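Local coordinates for protein bacteriohemerythrin (Methylococcus capsulatus, PDB 4XPX) that binds oxygen reversibly at a site of two iron atoms and may store it or deliver it to oxygen-requiring enzymes, at residues T4-A7 with A8-G11; G15-D18 with D19-T23; A74-K77 with A78-K82; V101-D104 with T105-F108; R110-L113 with V114-P118. All blocks are in the same frame, centred on the assembly; numbering follows the deposited sequence.

The five contacts follow one another along the chain, interaction 1 before helix 15-34 and the others on three long helices of the hemerythrin four-helix bundle. Interaction 1 lies against both interaction 2 and interaction 5, each with its centre about 11 Å away, and shares one water with interaction 2. Interactions 2, 3 and 5 carry four of the iron-binding histidines, and a single water reaches both irons between them. Interactions 3 and 5 serve the same iron, their centres about 14 Å apart. Interaction 4 starts helix 103-121, which interaction 5 continues; the centre of interaction 4 lies about 22 Å from those of interactions 2 and 3. Separate helices thus converge on one di-iron site.

Interaction 1: T4-A7 with A8-G11; sequences TWTA and AEFG
Phe10 turns the edge of its ring to the incoming chain, with Trp5 CA, Thr6 N and Thr4 O near the ring plane, while Glu9 CB sits over the centre of one face. The Trp5 and Phe10 side chains slide past each other in opposite directions: Trp5 NE1 lies 3.6 Å from Phe10 CB, and the two ring planes meet obliquely at 43°. In the plane of the indole, at its edge, a water accepts from Trp5 NE1 and donates to Phe10 O. The motif is the N-cap of the short helix 7-10, made by Thr6. With chi1 at 71°, Thr6 OG1 is folded between its own N and carbonyl carbon, where it accepts from Glu9 N at 3.2 Å. The same hydroxyl donates to the anti lone pair of Glu9 OE1 over 2.7 Å, so one oxygen ties down both backbone and carboxylate. A valine here would probably leave Glu9 N without its cap and the carboxylate freer to swing. Phe10 N then bonds to Thr6 O, and Gly11 N to Ala7 O. Beyond the contact, Trp5 lies against Lys22 in a cation-pi contact, and Phe10 packs on Val114 and Ile117 of helix 103-121. A second water joins the Glu9 carboxylate to the loop, donating to Glu9 OE2 at 2.6 Å and to Thr4 O at 2.8 Å.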
# COMPACT_ATOMS: atom_id res chain seq x y z
N THR A 4 -12.81 1.93 -0.08
CA THR A 4 -13.57 1.78 1.17
C THR A 4 -13.11 0.52 1.87
O THR A 4 -13.15 -0.58 1.30
CB THR A 4 -15.07 1.65 0.91
OG1 THR A 4 -15.53 2.85 0.27
CG2 THR A 4 -15.85 1.48 2.17
N TRP A 5 -12.60 0.62 3.08
CA TRP A 5 -12.20 -0.53 3.88
C TRP A 5 -13.40 -1.12 4.57
O TRP A 5 -14.18 -0.37 5.19
CB TRP A 5 -11.13 -0.08 4.89
CG TRP A 5 -10.51 -1.27 5.62
CD1 TRP A 5 -9.26 -1.80 5.33
CD2 TRP A 5 -10.96 -1.95 6.80
NE1 TRP A 5 -8.97 -2.79 6.23
CE2 TRP A 5 -10.00 -2.92 7.11
CE3 TRP A 5 -12.14 -1.88 7.59
CZ2 TRP A 5 -10.12 -3.80 8.21
CZ3 TRP A 5 -12.25 -2.75 8.66
CH2 TRP A 5 -11.28 -3.68 8.95
N THR A 6 -13.55 -2.44 4.50
CA THR A 6 -14.52 -3.12 5.35
C THR A 6 -13.84 -4.37 5.89
O THR A 6 -12.93 -4.90 5.27
CB THR A 6 -15.80 -3.58 4.60
OG1 THR A 6 -15.48 -4.63 3.75
CG2 THR A 6 -16.43 -2.43 3.85
N ALA A 7 -14.33 -4.87 7.02
CA ALA A 7 -13.75 -6.06 7.62
C ALA A 7 -13.99 -7.28 6.75
O ALA A 7 -13.13 -8.15 6.64
CB ALA A 7 -14.27 -6.25 9.02
N ALA A 8 -15.21 -7.43 6.20
CA ALA A 8 -15.49 -8.57 5.37
C ALA A 8 -14.50 -8.71 4.22
O ALA A 8 -14.02 -9.79 3.83
CB ALA A 8 -16.91 -8.54 4.78
N GLU A 9 -14.20 -7.56 3.57
CA GLU A 9 -13.29 -7.64 2.42
C GLU A 9 -11.83 -7.81 2.85
O GLU A 9 -11.10 -8.53 2.22
CB GLU A 9 -13.41 -6.37 1.59
CG GLU A 9 -14.69 -6.15 0.81
CD GLU A 9 -14.84 -4.49 0.43
OE1 GLU A 9 -15.27 -3.67 1.22
OE2 GLU A 9 -14.41 -4.34 -0.65
N PHE A 10 -11.45 -7.06 3.93
CA PHE A 10 -10.05 -6.80 4.14
C PHE A 10 -9.57 -7.13 5.51
O PHE A 10 -8.34 -7.05 5.78
CB PHE A 10 -9.69 -5.34 3.84
CG PHE A 10 -10.02 -4.94 2.42
CD1 PHE A 10 -9.50 -5.65 1.36
CD2 PHE A 10 -10.85 -3.88 2.16
CE1 PHE A 10 -9.84 -5.31 0.08
CE2 PHE A 10 -11.26 -3.58 0.86
CZ PHE A 10 -10.71 -4.31 -0.18
N GLY A 11 -10.43 -7.50 6.46
CA GLY A 11 -9.96 -7.74 7.81
C GLY A 11 -9.01 -8.88 7.91
O GLY A 11 -9.31 -9.95 7.41
O HOH W 1 -14.16 -1.79 -0.97
O HOH W 2 -7.01 -4.93 6.78
O HOH W 3 -11.86 -10.58 6.36

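Interaction 2: G15-D18 with D19-T23; sequences GFAD and DQHKT. With FE2 (Fe (II) ion), chain C.
His21 folds its side chain back over Ala17, one turn earlier on helix 15-34 of the hemerythrin bundle. Its CB starts 3.4 Å from Ala17 O, the carbonyl that also accepts His21 N. CG comes closer still, 3.1 Å from Ala17 O, and that oxygen sits over one face of the imidazole, offset toward its rim. With CG anti to the carbonyl carbon of its own residue (chi1 -67°), the ring runs back along the helix with this face against the preceding turn. ND1 points to a water lying in the ring plane, to which it donates over 2.8 Å. That water donates a hydrogen bond to Asp18 OD1, which also has Thr12 as partner, so Asp18 and the water form a second shell behind the ring. CD2 and CE1 flank NE2, each 3.1 Å from the iron. At the far tip NE2 binds the iron of chain C at 2.1 Å, where His57, Glu61 and Asp121 and two waters complete the coordination. The preceding residue, Gln20, meets Phe16 of the turn before: its OE1 lies 3.6 Å from Phe16 CD2, at the edge of the ring, with the amide plane almost square to the ring plane. The main partner of Gln20 OE1 is ND1 of His57, whose NE2 binds the same iron, while Gln20 NE2 bonds to Ser60. On the outer face, a water ties Gly15 O to Asp19 OD1. With ND1 bonded to water and the Ala17 carbonyl against one face, NE2 is left facing the metal, and the imidazole's rotation is fixed from both nitrogens.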
# COMPACT_ATOMS: atom_id res chain seq x y z
N GLY A 15 -4.56 -6.41 14.49
CA GLY A 15 -4.99 -4.99 14.67
C GLY A 15 -4.05 -4.00 14.03
O GLY A 15 -4.55 -3.06 13.36
N PHE A 16 -2.74 -4.13 14.17
CA PHE A 16 -1.87 -3.10 13.63
C PHE A 16 -2.02 -3.07 12.13
O PHE A 16 -1.91 -1.95 11.53
CB PHE A 16 -0.42 -3.23 14.05
CG PHE A 16 0.39 -4.27 13.24
CD1 PHE A 16 0.52 -5.59 13.70
CD2 PHE A 16 1.03 -3.96 11.98
CE1 PHE A 16 1.21 -6.53 12.95
CE2 PHE A 16 1.70 -4.90 11.28
CZ PHE A 16 1.85 -6.16 11.77
N ALA A 17 -2.17 -4.20 11.49
CA ALA A 17 -2.23 -4.27 10.08
C ALA A 17 -3.48 -3.68 9.56
O ALA A 17 -3.50 -2.91 8.57
CB ALA A 17 -2.09 -5.70 9.60
N ASP A 18 -4.61 -3.98 10.17
CA ASP A 18 -5.86 -3.36 9.78
C ASP A 18 -5.79 -1.84 9.89
O ASP A 18 -6.28 -1.12 9.00
CB ASP A 18 -7.01 -3.86 10.63
CG ASP A 18 -7.36 -5.34 10.37
OD1 ASP A 18 -7.05 -5.94 9.37
OD2 ASP A 18 -8.09 -5.85 11.31
N ASP A 19 -5.18 -1.33 10.97
CA ASP A 19 -5.08 0.11 11.14
C ASP A 19 -4.21 0.74 10.08
O ASP A 19 -4.57 1.81 9.50
CB ASP A 19 -4.49 0.42 12.51
CG ASP A 19 -5.48 0.18 13.63
OD1 ASP A 19 -6.69 0.05 13.38
OD2 ASP A 19 -4.96 0.02 14.78
N GLN A 20 -3.08 0.11 9.77
CA GLN A 20 -2.22 0.65 8.71
C GLN A 20 -2.90 0.58 7.36
O GLN A 20 -2.77 1.50 6.55
CB GLN A 20 -0.84 -0.10 8.70
CG GLN A 20 -0.03 0.20 9.95
CD GLN A 20 1.29 -0.53 9.97
OE1 GLN A 20 1.51 -1.53 9.38
NE2 GLN A 20 2.27 0.12 10.60
N HIS A 21 -3.65 -0.50 7.11
CA HIS A 21 -4.41 -0.56 5.84
C HIS A 21 -5.39 0.57 5.73
O HIS A 21 -5.57 1.19 4.67
CB HIS A 21 -5.11 -1.90 5.70
CG HIS A 21 -4.16 -3.05 5.52
ND1 HIS A 21 -4.48 -4.35 5.84
CD2 HIS A 21 -2.87 -3.09 5.02
CE1 HIS A 21 -3.43 -5.12 5.51
NE2 HIS A 21 -2.42 -4.40 5.03
N LYS A 22 -6.11 0.86 6.84
CA LYS A 22 -7.10 1.96 6.80
C LYS A 22 -6.40 3.27 6.51
O LYS A 22 -6.95 4.11 5.71
CB LYS A 22 -7.88 2.01 8.10
CG LYS A 22 -8.81 0.86 8.31
CD LYS A 22 -9.36 0.87 9.71
CE LYS A 22 -9.96 -0.39 10.02
NZ LYS A 22 -10.71 -0.42 11.30
N THR A 23 -5.20 3.52 7.09
CA THR A 23 -4.48 4.73 6.74
C THR A 23 -4.08 4.75 5.28
O THR A 23 -4.23 5.80 4.60
CB THR A 23 -3.22 4.85 7.62
OG1 THR A 23 -3.60 5.05 8.99
CG2 THR A 23 -2.31 5.98 7.18
FE FE2 C . -0.67 -5.07 4.11
O HOH W 4 -7.45 -2.44 14.25
O HOH W 2 -7.01 -4.93 6.78
O HOH W 5 0.72 -5.34 2.72
O HOH W 6 -1.23 -3.70 2.08

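Interaction 3: A74-K77 with A78-K82; sequences AAHK and AEHDK. With FE2 (Fe (II) ion), chain B.
Lys77 and Asp81 pair on one flank of helix 73-95, while His76 and His80 hold an iron on another. Lys77 runs out with CG anti to its backbone N (chi1 -179°) and stays extended until CE, where a bend brings the ammonium onto Asp81, one turn ahead. NZ donates to Asp81 OD2 over 2.7 Å in a salt bridge, meeting the syn lone pair, and the lysine chain crosses the carboxylate obliquely, with CG 3.5 Å from the same oxygen. With an alanine in place of Lys77, the Asp81 carboxylate would probably lose its positive mate and be free to turn. His76 stretches forward along the helix and sets its ring edge against the face of the His80 ring, an offset edge-to-face pair with planes at 78°. The reason for so close an approach is the metal: His76 NE2 and His80 NE2 each bind the iron of chain B at 2.2 Å, leaving the two nitrogens only 3.0 Å apart. Two histidines four residues apart thus act as an i, i+4 chelate. Behind the His80 ring, its ND1 is held by Glu62, a second-shell carboxylate that fixes the ring's rotation and would probably make the imidazole a stronger donor to the iron. Ala78, on a further side of the helix, rests its methyl on the preceding turn, CB 3.5 Å from Ala75 O. The metal side faces the bundle interior, where Glu61 of helix 40-67 and His116 and Asp121 of helix 103-121, together with a water, complete the site, and Phe58 stacks on His80.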
# COMPACT_ATOMS: atom_id res chain seq x y z
N ALA A 74 8.94 -15.17 3.07
CA ALA A 74 9.80 -14.72 1.95
C ALA A 74 8.98 -14.45 0.72
O ALA A 74 9.25 -13.41 0.03
CB ALA A 74 10.89 -15.77 1.68
N ALA A 75 8.00 -15.24 0.44
CA ALA A 75 7.15 -14.98 -0.78
C ALA A 75 6.37 -13.68 -0.56
O ALA A 75 6.21 -12.87 -1.50
CB ALA A 75 6.19 -16.14 -1.04
N HIS A 76 5.87 -13.47 0.63
CA HIS A 76 5.12 -12.25 0.91
C HIS A 76 5.99 -11.05 0.77
O HIS A 76 5.62 -10.03 0.09
CB HIS A 76 4.52 -12.38 2.29
CG HIS A 76 3.53 -11.34 2.64
ND1 HIS A 76 2.44 -11.67 3.41
CD2 HIS A 76 3.45 -9.99 2.41
CE1 HIS A 76 1.74 -10.52 3.58
NE2 HIS A 76 2.32 -9.49 3.02
N LYS A 77 7.20 -11.07 1.34
CA LYS A 77 8.14 -9.96 1.17
C LYS A 77 8.43 -9.72 -0.27
O LYS A 77 8.61 -8.55 -0.69
CB LYS A 77 9.40 -10.22 1.95
CG LYS A 77 10.41 -9.10 1.83
CD LYS A 77 11.57 -9.26 2.76
CE LYS A 77 12.51 -8.06 2.77
NZ LYS A 77 13.12 -7.84 1.49
N ALA A 78 8.57 -10.77 -1.08
CA ALA A 78 8.83 -10.57 -2.52
C ALA A 78 7.74 -9.79 -3.18
O ALA A 78 8.00 -8.95 -4.07
CB ALA A 78 9.09 -11.90 -3.18
N GLU A 79 6.48 -10.03 -2.82
CA GLU A 79 5.37 -9.23 -3.37
C GLU A 79 5.51 -7.77 -3.00
O GLU A 79 5.35 -6.86 -3.83
CB GLU A 79 4.01 -9.75 -2.95
CG GLU A 79 3.73 -11.21 -3.26
CD GLU A 79 3.83 -11.66 -4.70
OE1 GLU A 79 3.80 -10.80 -5.61
OE2 GLU A 79 4.00 -12.94 -4.96
N HIS A 80 5.80 -7.52 -1.74
CA HIS A 80 6.04 -6.12 -1.27
C HIS A 80 7.15 -5.49 -2.07
O HIS A 80 7.02 -4.32 -2.54
CB HIS A 80 6.45 -6.09 0.18
CG HIS A 80 5.38 -6.46 1.14
ND1 HIS A 80 5.66 -6.60 2.48
CD2 HIS A 80 4.04 -6.66 1.05
CE1 HIS A 80 4.52 -6.88 3.12
NE2 HIS A 80 3.50 -6.89 2.26
N ASP A 81 8.28 -6.20 -2.22
CA ASP A 81 9.47 -5.59 -2.83
C ASP A 81 9.20 -5.27 -4.29
O ASP A 81 9.71 -4.19 -4.76
CB ASP A 81 10.65 -6.48 -2.64
CG ASP A 81 11.18 -6.51 -1.18
OD1 ASP A 81 10.89 -5.65 -0.38
OD2 ASP A 81 11.95 -7.41 -0.87
N LYS A 82 8.40 -6.03 -4.98
CA LYS A 82 8.12 -5.65 -6.39
C LYS A 82 7.29 -4.36 -6.40
O LYS A 82 7.56 -3.50 -7.26
CB LYS A 82 7.38 -6.78 -7.09
CG LYS A 82 8.20 -7.96 -7.56
CD LYS A 82 9.14 -7.61 -8.64
CE LYS A 82 9.89 -8.95 -9.10
NZ LYS A 82 10.87 -8.49 -10.17
FE FE2 B . 1.48 -7.47 2.87
O HOH W 7 6.50 -13.97 -3.75
O HOH W 5 0.72 -5.34 2.72

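Interaction 4: V101-D104 with T105-F108; sequences VNQD and TTRF
Thr105 and Asn102 exchange bonds across the first turn of helix 103-121, a capping box that opens the helix. Asn102 N donates to Thr105 OG1 at 3.0 Å, and the bond is nearly straight, 169° at the hydrogen. In return Asn102 OD1 meets Thr105 N, though at 3.4 Å this bond is weak. The hydroxyl is positioned for its part by chi1 of -44°, which puts OG1 beside the backbone N and anti to the carbonyl carbon, turned back to the chain before the helix. Val101 lies next to it, CG1 3.9 Å from Thr105 OG1, the two side chains crossing at about a right angle. Further out, Val101 sinks its methyls among Ile43, Leu47, Leu90 and Phe94, joining the helix start to helices 40-67 and 73-95, and Thr105 adds to the second contact at Leu90. On the other side Gln103 and Thr106 turn toward His32: Gln103 NE2 bonds to its carbonyl and Thr106 OG1 to its ring ND1, linking the start of the helix to helix 15-34. A salt bridge runs along the outer flank. Bent at chi3 (-71°), Arg107 curls its guanidinium back over the helix start, laying one face above Gln103 O, which also accepts Arg107 N. The guanidinium edge then faces the carboxylate of Asp104, near the N-terminal end of the helix, where a negative group would probably be favoured. Arg107 NH2 meets Asp104 OD1 at 2.9 Å, close to the axis of that C-O bond and within the guanidinium plane.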
# COMPACT_ATOMS: atom_id res chain seq x y z
N VAL A 101 1.36 11.69 -12.60
CA VAL A 101 0.51 10.88 -11.75
C VAL A 101 -0.92 11.28 -12.04
O VAL A 101 -1.24 12.48 -12.03
CB VAL A 101 0.93 11.08 -10.29
CG1 VAL A 101 -0.12 10.58 -9.36
CG2 VAL A 101 2.32 10.34 -10.12
N ASN A 102 -1.78 10.29 -12.28
CA ASN A 102 -3.18 10.55 -12.61
C ASN A 102 -4.02 9.46 -11.96
O ASN A 102 -3.50 8.66 -11.15
CB ASN A 102 -3.33 10.68 -14.09
CG ASN A 102 -2.89 9.45 -14.80
OD1 ASN A 102 -3.07 8.32 -14.32
ND2 ASN A 102 -2.27 9.62 -15.98
N GLN A 103 -5.30 9.45 -12.23
CA GLN A 103 -6.18 8.51 -11.56
C GLN A 103 -5.93 7.05 -12.03
O GLN A 103 -6.43 6.10 -11.38
CB GLN A 103 -7.64 8.86 -11.66
CG GLN A 103 -7.95 10.10 -10.84
CD GLN A 103 -9.43 10.37 -10.65
OE1 GLN A 103 -10.27 9.93 -11.47
NE2 GLN A 103 -9.76 11.07 -9.59
N ASP A 104 -5.19 6.83 -13.15
CA ASP A 104 -4.76 5.45 -13.39
C ASP A 104 -3.69 5.03 -12.44
O ASP A 104 -3.60 3.82 -12.10
CB ASP A 104 -4.22 5.30 -14.81
CG ASP A 104 -5.27 5.36 -15.86
OD1 ASP A 104 -6.38 5.76 -15.65
OD2 ASP A 104 -4.92 4.85 -16.97
N THR A 105 -2.88 5.96 -11.93
CA THR A 105 -1.88 5.61 -10.97
C THR A 105 -2.54 5.12 -9.68
O THR A 105 -2.18 4.08 -9.09
CB THR A 105 -1.00 6.85 -10.61
OG1 THR A 105 -0.66 7.56 -11.80
CG2 THR A 105 0.19 6.39 -9.78
N THR A 106 -3.53 5.91 -9.19
CA THR A 106 -4.23 5.51 -7.96
C THR A 106 -5.09 4.31 -8.16
O THR A 106 -5.15 3.46 -7.23
CB THR A 106 -5.00 6.71 -7.42
OG1 THR A 106 -5.68 7.33 -8.47
CG2 THR A 106 -4.06 7.69 -6.74
N ARG A 107 -5.72 4.11 -9.33
CA ARG A 107 -6.42 2.84 -9.53
C ARG A 107 -5.48 1.67 -9.57
O ARG A 107 -5.88 0.56 -9.12
CB ARG A 107 -7.29 2.88 -10.78
CG ARG A 107 -8.59 3.61 -10.62
CD ARG A 107 -9.49 3.45 -11.82
NE ARG A 107 -8.98 4.20 -12.95
CZ ARG A 107 -9.43 5.49 -13.20
NH1 ARG A 107 -10.31 6.03 -12.53
NH2 ARG A 107 -8.86 6.15 -14.19
N PHE A 108 -4.25 1.81 -10.03
CA PHE A 108 -3.30 0.70 -9.98
C PHE A 108 -3.01 0.36 -8.54
O PHE A 108 -2.99 -0.83 -8.15
CB PHE A 108 -2.02 1.04 -10.75
CG PHE A 108 -0.93 0.05 -10.44
CD1 PHE A 108 -1.01 -1.27 -10.94
CD2 PHE A 108 0.05 0.34 -9.52
CE1 PHE A 108 -0.05 -2.23 -10.50
CE2 PHE A 108 1.00 -0.59 -9.16
CZ PHE A 108 0.92 -1.88 -9.65

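Interaction 5: R110-L113 with V114-P118; sequences RDWL and VNHIP. With FE2 (Fe (II) ion), chain B.
Trp112 and His116, one turn apart on helix 103-121 of the four-helix bundle, lie side by side and point the same way. Their rings form an offset stack, planes only 16° apart, in which Trp112 CH2 sits over the centre of the imidazole, 3.3 Å from His116 CG. Both CG atoms lie anti to their backbone N (chi1 -172° and -177°), which sends the side chains forward together. His116 CB adds a CH-pi contact over the six-membered ring of the indole. Thus held flat on one face, the histidine presents NE2 to the iron of chain B at 2.2 Å, beside His76 and His80. On the opposite flank, Arg110 NE bridges to its neighbour Asp111, and Arg110 CD lies 3.9 Å from Val114 CG1. Leu113 CD2 and Ile117 CD1 approach to 4.3 Å on the side facing helix 15-34, where Ile117 packs on His21. Pro118 has no N-H to give, so the helix kinks there. Asp111 O is gripped twice by Asn115, by N at 3.1 Å and by ND2 at 2.7 Å, the two arriving from opposite faces of the carbonyl plane.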
# COMPACT_ATOMS: atom_id res chain seq x y z
N ARG A 110 -4.82 0.94 -5.93
CA ARG A 110 -6.03 0.31 -5.43
C ARG A 110 -6.11 -1.16 -5.86
O ARG A 110 -6.39 -2.04 -5.04
CB ARG A 110 -7.23 1.11 -5.89
CG ARG A 110 -8.61 0.58 -5.48
CD ARG A 110 -9.17 -0.60 -6.28
NE ARG A 110 -9.17 -0.41 -7.69
CZ ARG A 110 -10.07 0.29 -8.33
NH1 ARG A 110 -11.05 0.93 -7.73
NH2 ARG A 110 -9.90 0.35 -9.66
N ASP A 111 -5.91 -1.45 -7.15
CA ASP A 111 -5.94 -2.81 -7.64
C ASP A 111 -4.97 -3.69 -6.88
O ASP A 111 -5.30 -4.84 -6.49
CB ASP A 111 -5.65 -2.87 -9.12
CG ASP A 111 -6.72 -2.31 -9.99
OD1 ASP A 111 -7.86 -2.10 -9.52
OD2 ASP A 111 -6.48 -2.10 -11.22
N TRP A 112 -3.74 -3.19 -6.70
CA TRP A 112 -2.73 -3.97 -6.01
C TRP A 112 -3.21 -4.28 -4.59
O TRP A 112 -3.09 -5.45 -4.13
CB TRP A 112 -1.40 -3.21 -6.00
CG TRP A 112 -0.26 -4.02 -5.48
CD1 TRP A 112 0.62 -4.76 -6.25
CD2 TRP A 112 0.09 -4.26 -4.13
NE1 TRP A 112 1.50 -5.39 -5.46
CE2 TRP A 112 1.21 -5.12 -4.14
CE3 TRP A 112 -0.36 -3.81 -2.91
CZ2 TRP A 112 1.84 -5.57 -2.98
CZ3 TRP A 112 0.23 -4.23 -1.76
CH2 TRP A 112 1.35 -5.12 -1.82
N LEU A 113 -3.72 -3.29 -3.88
CA LEU A 113 -4.13 -3.45 -2.49
C LEU A 113 -5.32 -4.40 -2.38
O LEU A 113 -5.35 -5.23 -1.44
CB LEU A 113 -4.52 -2.12 -1.89
CG LEU A 113 -3.32 -1.13 -1.65
CD1 LEU A 113 -3.88 0.28 -1.43
CD2 LEU A 113 -2.52 -1.60 -0.43
N VAL A 114 -6.31 -4.24 -3.23
CA VAL A 114 -7.52 -5.02 -3.11
C VAL A 114 -7.26 -6.50 -3.43
O VAL A 114 -8.05 -7.35 -3.01
CB VAL A 114 -8.71 -4.44 -3.81
CG1 VAL A 114 -9.00 -3.01 -3.24
CG2 VAL A 114 -8.66 -4.55 -5.11
N ASN A 115 -6.20 -6.78 -4.25
CA ASN A 115 -5.78 -8.17 -4.38
C ASN A 115 -4.88 -8.61 -3.23
O ASN A 115 -4.91 -9.77 -2.83
CB ASN A 115 -5.07 -8.39 -5.72
CG ASN A 115 -6.02 -8.33 -6.90
OD1 ASN A 115 -6.77 -9.27 -7.15
ND2 ASN A 115 -5.99 -7.22 -7.63
N HIS A 116 -3.88 -7.81 -2.87
CA HIS A 116 -2.89 -8.27 -1.91
C HIS A 116 -3.48 -8.49 -0.52
O HIS A 116 -3.12 -9.46 0.15
CB HIS A 116 -1.81 -7.16 -1.76
CG HIS A 116 -0.68 -7.53 -0.85
ND1 HIS A 116 0.40 -8.29 -1.24
CD2 HIS A 116 -0.49 -7.22 0.46
CE1 HIS A 116 1.22 -8.40 -0.19
NE2 HIS A 116 0.74 -7.77 0.86
N ILE A 117 -4.34 -7.59 -0.05
CA ILE A 117 -4.79 -7.72 1.31
C ILE A 117 -5.58 -9.02 1.53
O ILE A 117 -5.29 -9.79 2.43
CB ILE A 117 -5.49 -6.46 1.81
CG1 ILE A 117 -4.51 -5.30 1.88
CG2 ILE A 117 -6.14 -6.73 3.19
CD1 ILE A 117 -5.16 -3.94 2.02
N PRO A 118 -6.57 -9.35 0.67
CA PRO A 118 -7.34 -10.59 0.91
C PRO A 118 -6.54 -11.82 0.58
O PRO A 118 -6.78 -12.87 1.23
CB PRO A 118 -8.52 -10.47 -0.04
CG PRO A 118 -8.64 -9.02 -0.35
CD PRO A 118 -7.26 -8.53 -0.35
FE FE2 B . 1.48 -7.47 2.87
O HOH W 5 0.72 -5.34 2.72